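Local coordinates for protein precorrin-3 methylase (Rhodobacter capsulatus, PDB 3NUT) that probably transfers a methyl group from S-adenosyl-L-methionine to a precorrin ring on the way to adenosylcobalamin, and binds S-adenosyl-L-homocysteine, at residues Y169-K174 against E221-R226; R195-A200 against V213-A218. One frame throughout, in Å; residues are numbered along the deposited sequence.

Contact 1 (Y169-K174 against E221-R226); sequences YNPRSK and EMADMR. With SAH (S-adenosyl-L-homocysteine), chain E.
Segments 169-174 and 221-226, the latter opening with the end of a 3-10 turn (221-222), meet beside the ribose of SAH as part of the ligand pocket of this tetrapyrrole methylase, with no hydrogen bond running directly between them. The tight part is the buried pair P171 and A223, CB to CB at 3.9 Å. Here R172 lays its guanidinium edge toward A223 O, and its CG lies 3.2 Å from that oxygen. Bent at chi2 and chi3, the M225 chain crosses P171 and N170 obliquely: M225 SD lies 3.8 Å from P171 CD and 3.0 Å from R172 O, and M225 CE lies 3.1 Å from N170 OD1. The N-H of N170 points almost straight (173°) at SAH O2', at 3.2 Å. SAH O3' lies within bonding range of N170 OD1 (2.9 Å) and M225 O, with a single proton to give to either. N170 ND2 is held by N141. The Y169 ring meets SAH OXT with its edge. The loose, solvent side comprises the exposed M225 and E221; E221 nears R172 NH1 only through its backbone CA, and its OE2 bonds T219. D224 OD1 forms an Asx turn with R226 N and also bonds T227. P171 and A223 pack on V229 of strand 227-231, A223 also on F199 of strand 196-201, and R172 and A223 reach F180 of helix 179-190.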
# COMPACT_ATOMS: atom_id res chain seq x y z
N TYR A 169 -5.52 8.06 7.22
CA TYR A 169 -4.57 7.79 8.29
C TYR A 169 -4.65 8.93 9.31
O TYR A 169 -4.72 10.11 8.95
CB TYR A 169 -3.14 7.64 7.73
CG TYR A 169 -2.84 6.32 7.02
CD1 TYR A 169 -1.95 5.39 7.57
CD2 TYR A 169 -3.42 6.00 5.79
CE1 TYR A 169 -1.66 4.18 6.92
CE2 TYR A 169 -3.15 4.80 5.14
CZ TYR A 169 -2.26 3.89 5.70
OH TYR A 169 -1.99 2.68 5.03
N ASN A 170 -4.65 8.56 10.59
CA ASN A 170 -4.66 9.55 11.68
C ASN A 170 -5.96 10.34 11.65
O ASN A 170 -5.95 11.54 11.40
CB ASN A 170 -3.46 10.49 11.54
CG ASN A 170 -2.16 9.75 11.54
OD1 ASN A 170 -1.83 9.06 12.48
ND2 ASN A 170 -1.40 9.89 10.47
N PRO A 171 -7.10 9.67 11.88
CA PRO A 171 -8.35 10.37 11.66
C PRO A 171 -8.65 11.39 12.77
O PRO A 171 -9.02 12.53 12.48
CB PRO A 171 -9.40 9.24 11.60
CG PRO A 171 -8.65 7.94 11.87
CD PRO A 171 -7.32 8.33 12.46
N ARG A 172 -8.44 10.99 14.03
CA ARG A 172 -8.69 11.87 15.17
C ARG A 172 -7.44 12.59 15.68
O ARG A 172 -6.68 12.04 16.47
CB ARG A 172 -9.33 11.10 16.34
CG ARG A 172 -10.56 10.28 15.99
CD ARG A 172 -11.73 11.09 15.40
NE ARG A 172 -12.08 12.31 16.14
CZ ARG A 172 -12.57 12.35 17.38
NH1 ARG A 172 -12.75 11.23 18.10
NH2 ARG A 172 -12.86 13.52 17.93
N SER A 173 -7.26 13.84 15.25
CA SER A 173 -6.18 14.70 15.73
C SER A 173 -6.40 15.08 17.20
O SER A 173 -7.51 15.47 17.61
CB SER A 173 -6.06 15.94 14.84
OG SER A 173 -4.96 16.77 15.22
N LYS A 174 -5.34 14.95 17.99
CA LYS A 174 -5.37 15.27 19.41
C LYS A 174 -5.49 16.78 19.58
O LYS A 174 -6.22 17.25 20.43
CB LYS A 174 -4.09 14.75 20.08
CG LYS A 174 -4.04 14.87 21.60
CD LYS A 174 -2.68 15.44 22.05
CE LYS A 174 -2.14 14.76 23.30
NZ LYS A 174 -1.54 13.43 22.97
N GLU A 221 -16.94 10.19 16.15
CA GLU A 221 -16.53 9.41 17.31
C GLU A 221 -16.49 7.90 17.00
O GLU A 221 -16.22 7.09 17.89
CB GLU A 221 -17.39 9.75 18.54
CG GLU A 221 -18.81 9.16 18.55
CD GLU A 221 -19.81 9.97 17.73
OE1 GLU A 221 -19.42 11.04 17.19
OE2 GLU A 221 -20.99 9.53 17.63
N MET A 222 -16.76 7.55 15.74
CA MET A 222 -16.60 6.18 15.25
C MET A 222 -15.13 5.84 15.00
O MET A 222 -14.77 4.67 15.00
CB MET A 222 -17.43 5.95 14.00
CG MET A 222 -18.87 5.80 14.32
SD MET A 222 -19.86 5.51 12.86
CE MET A 222 -21.47 5.30 13.66
N ALA A 223 -14.32 6.87 14.78
CA ALA A 223 -12.88 6.73 14.63
C ALA A 223 -12.14 7.10 15.93
O ALA A 223 -12.62 7.95 16.67
CB ALA A 223 -12.40 7.60 13.48
N ASP A 224 -11.01 6.44 16.20
CA ASP A 224 -9.99 6.94 17.15
C ASP A 224 -8.61 6.84 16.50
O ASP A 224 -8.52 6.63 15.30
CB ASP A 224 -10.03 6.24 18.51
CG ASP A 224 -10.27 4.74 18.40
OD1 ASP A 224 -9.47 4.04 17.74
OD2 ASP A 224 -11.25 4.26 19.01
N MET A 225 -7.55 7.00 17.29
CA MET A 225 -6.18 6.92 16.73
C MET A 225 -5.71 5.50 16.43
O MET A 225 -4.66 5.31 15.84
CB MET A 225 -5.17 7.68 17.60
CG MET A 225 -5.16 9.18 17.30
SD MET A 225 -5.33 9.51 15.50
CE MET A 225 -3.59 9.54 15.04
N ARG A 226 -6.52 4.53 16.82
CA ARG A 226 -6.28 3.10 16.59
C ARG A 226 -7.01 2.65 15.31
O ARG A 226 -7.26 1.45 15.10
CB ARG A 226 -6.81 2.34 17.82
CG ARG A 226 -6.17 1.00 18.13
CD ARG A 226 -4.81 1.09 18.86
NE ARG A 226 -4.10 -0.19 18.72
CZ ARG A 226 -3.29 -0.52 17.71
NH1 ARG A 226 -3.03 0.33 16.71
NH2 ARG A 226 -2.72 -1.72 17.70
N SAH E . 3.54 3.96 8.41
CA SAH E . 2.17 3.65 8.92
CB SAH E . 1.31 4.93 9.00
CG SAH E . 1.73 5.81 10.18
SD SAH E . 0.47 6.96 10.68
C SAH E . 1.59 2.70 7.94
O SAH E . 2.23 2.58 6.91
OXT SAH E . 0.54 2.05 8.11
C5' SAH E . -0.38 6.06 11.96
C4' SAH E . -1.86 5.84 11.61
O4' SAH E . -1.98 4.68 10.78
C3' SAH E . -2.82 5.60 12.78
O3' SAH E . -3.43 6.79 13.30
C2' SAH E . -3.90 4.74 12.17
O2' SAH E . -4.85 5.52 11.41
C1' SAH E . -3.12 3.90 11.17
N9 SAH E . -2.73 2.59 11.74
C8 SAH E . -1.48 2.17 12.03
N7 SAH E . -1.52 0.90 12.53
C5 SAH E . -2.81 0.48 12.56
C6 SAH E . -3.56 -0.75 12.96
N6 SAH E . -2.94 -1.85 13.45
N1 SAH E . -4.91 -0.75 12.83
C2 SAH E . -5.57 0.33 12.34
N3 SAH E . -4.94 1.47 11.97
C4 SAH E . -3.59 1.61 12.05

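Contact 2 (R195-A200 against V213-A218); sequences RLILFA and VELRDA
I197 and L215 form the main interlock, crossing obliquely on one side of the paired backbones. With chi1 at -35°, I197 CG1 lies beside its own backbone N and presses against L215, 3.7 Å from CA; its terminal CD1 reaches 4.0 Å from L215 CD1. L215 CB in turn lies beside the O of R195, at 3.4 Å, while CG stands anti to the backbone N and extends toward L187 and R188 of helix 179-190. This is one end of the antiparallel beta hairpin of strands 196-201 and 209-214, the latter an outermost strand of its mixed sheet within the chain. I197 and V213 are a hydrogen-bonded pair, tied by I197 N to V213 O (2.7 Å) and V213 N to I197 O, both nearly along the C=O axes. Beyond them L196 and E214 make a non-hydrogen-bonded pair whose side chains diverge. L215 N then bonds R195 O less straight (135°), from above the carbonyl plane, as the chain turns away with D217 N bonded to E214 O. On the face that carries I197 and V213, the F199 ring offers its edge: the F199 and V213 side chains cross at about a right angle, CE2 against CG2 at 3.9 Å, and the methyl of A218 lies farther round the same edge, 4.3 Å from F199 CE2. R195 turns its bent chain away to a salt bridge with E192.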
# COMPACT_ATOMS: atom_id res chain seq x y z
N ARG A 195 -22.89 6.17 0.38
CA ARG A 195 -21.46 5.88 0.18
C ARG A 195 -20.91 5.14 1.39
O ARG A 195 -20.86 5.70 2.49
CB ARG A 195 -20.68 7.18 -0.04
CG ARG A 195 -19.16 7.03 -0.06
CD ARG A 195 -18.67 6.26 -1.26
NE ARG A 195 -18.76 7.01 -2.51
CZ ARG A 195 -17.84 7.85 -2.97
NH1 ARG A 195 -16.75 8.12 -2.26
NH2 ARG A 195 -18.01 8.46 -4.13
N LEU A 196 -20.50 3.90 1.18
CA LEU A 196 -20.01 3.06 2.26
C LEU A 196 -18.74 3.62 2.92
O LEU A 196 -17.79 3.99 2.24
CB LEU A 196 -19.76 1.65 1.73
CG LEU A 196 -20.77 0.49 1.89
CD1 LEU A 196 -22.24 0.88 2.10
CD2 LEU A 196 -20.62 -0.46 0.70
N ILE A 197 -18.76 3.72 4.24
CA ILE A 197 -17.60 4.08 5.03
C ILE A 197 -17.36 2.98 6.06
O ILE A 197 -18.30 2.41 6.63
CB ILE A 197 -17.78 5.40 5.80
CG1 ILE A 197 -18.62 6.42 5.00
CG2 ILE A 197 -16.41 5.95 6.26
CD1 ILE A 197 -17.96 7.02 3.74
N LEU A 198 -16.08 2.72 6.29
CA LEU A 198 -15.62 1.61 7.09
C LEU A 198 -14.69 2.16 8.14
O LEU A 198 -13.76 2.89 7.81
CB LEU A 198 -14.83 0.61 6.23
CG LEU A 198 -15.48 -0.33 5.23
CD1 LEU A 198 -15.93 0.35 3.94
CD2 LEU A 198 -14.46 -1.41 4.90
N PHE A 199 -14.94 1.79 9.39
CA PHE A 199 -14.04 2.14 10.47
C PHE A 199 -13.39 0.85 10.92
O PHE A 199 -14.06 -0.08 11.41
CB PHE A 199 -14.77 2.86 11.61
CG PHE A 199 -15.41 4.16 11.20
CD1 PHE A 199 -14.73 5.36 11.36
CD2 PHE A 199 -16.69 4.18 10.64
CE1 PHE A 199 -15.31 6.57 10.98
CE2 PHE A 199 -17.28 5.37 10.25
CZ PHE A 199 -16.58 6.58 10.42
N ALA A 200 -12.08 0.77 10.71
CA ALA A 200 -11.35 -0.45 11.03
C ALA A 200 -10.33 -0.17 12.12
O ALA A 200 -9.38 0.59 11.96
CB ALA A 200 -10.71 -1.07 9.79
N VAL A 213 -20.61 1.40 7.74
CA VAL A 213 -21.85 2.17 7.75
C VAL A 213 -21.95 3.05 6.50
O VAL A 213 -20.93 3.34 5.87
CB VAL A 213 -21.98 3.03 9.02
CG1 VAL A 213 -22.07 2.14 10.28
CG2 VAL A 213 -20.82 4.03 9.13
N GLU A 214 -23.16 3.49 6.15
CA GLU A 214 -23.30 4.48 5.09
C GLU A 214 -22.86 5.86 5.59
O GLU A 214 -22.95 6.13 6.79
CB GLU A 214 -24.73 4.54 4.59
CG GLU A 214 -25.26 3.22 4.06
CD GLU A 214 -26.78 3.18 4.10
OE1 GLU A 214 -27.34 3.59 5.15
OE2 GLU A 214 -27.40 2.74 3.10
N LEU A 215 -22.39 6.71 4.68
CA LEU A 215 -21.92 8.06 5.02
C LEU A 215 -22.95 8.88 5.79
O LEU A 215 -22.59 9.54 6.77
CB LEU A 215 -21.50 8.79 3.75
CG LEU A 215 -21.04 10.25 3.73
CD1 LEU A 215 -19.82 10.49 4.61
CD2 LEU A 215 -20.77 10.68 2.30
N ARG A 216 -24.21 8.82 5.34
CA ARG A 216 -25.34 9.45 6.01
C ARG A 216 -25.39 9.16 7.51
O ARG A 216 -25.67 10.05 8.31
CB ARG A 216 -26.66 8.98 5.36
CG ARG A 216 -27.55 8.11 6.29
CD ARG A 216 -28.19 6.93 5.59
NE ARG A 216 -28.72 7.27 4.27
CZ ARG A 216 -29.42 6.44 3.50
NH1 ARG A 216 -29.69 5.21 3.91
NH2 ARG A 216 -29.84 6.85 2.31
N ASP A 217 -25.10 7.91 7.88
CA ASP A 217 -25.25 7.41 9.25
C ASP A 217 -24.00 7.55 10.13
O ASP A 217 -24.04 7.25 11.33
CB ASP A 217 -25.65 5.93 9.22
CG ASP A 217 -27.13 5.73 8.98
OD1 ASP A 217 -27.93 6.20 9.81
OD2 ASP A 217 -27.48 5.08 7.97
N ALA A 218 -22.91 8.02 9.52
CA ALA A 218 -21.59 8.04 10.16
C ALA A 218 -21.39 9.28 11.03
O ALA A 218 -21.86 10.36 10.70
CB ALA A 218 -20.51 7.97 9.10

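Overall arrangement
Running from the N terminus, the chain leaves strand 165-169 at the first segment of contact 1, passes through helix 179-190, and enters strand 196-201. Contact 2 closes the short hairpin loop between this strand and 209-214. Contact 1 closes the wider loop just afterwards, before strand 227-231, so contact 2 is nested inside it. Their centres lie 15 Å apart, yet they touch: M222 SD lies 3.7 Å from F199 CE2. Together they join helix 179-190 and the hairpin at one edge of the mixed sheet, whose outermost strand is 209-214, to the SAH-binding loops. Contact 1 holds the ribose; contact 2 is centred farther out and reaches SAH through A200.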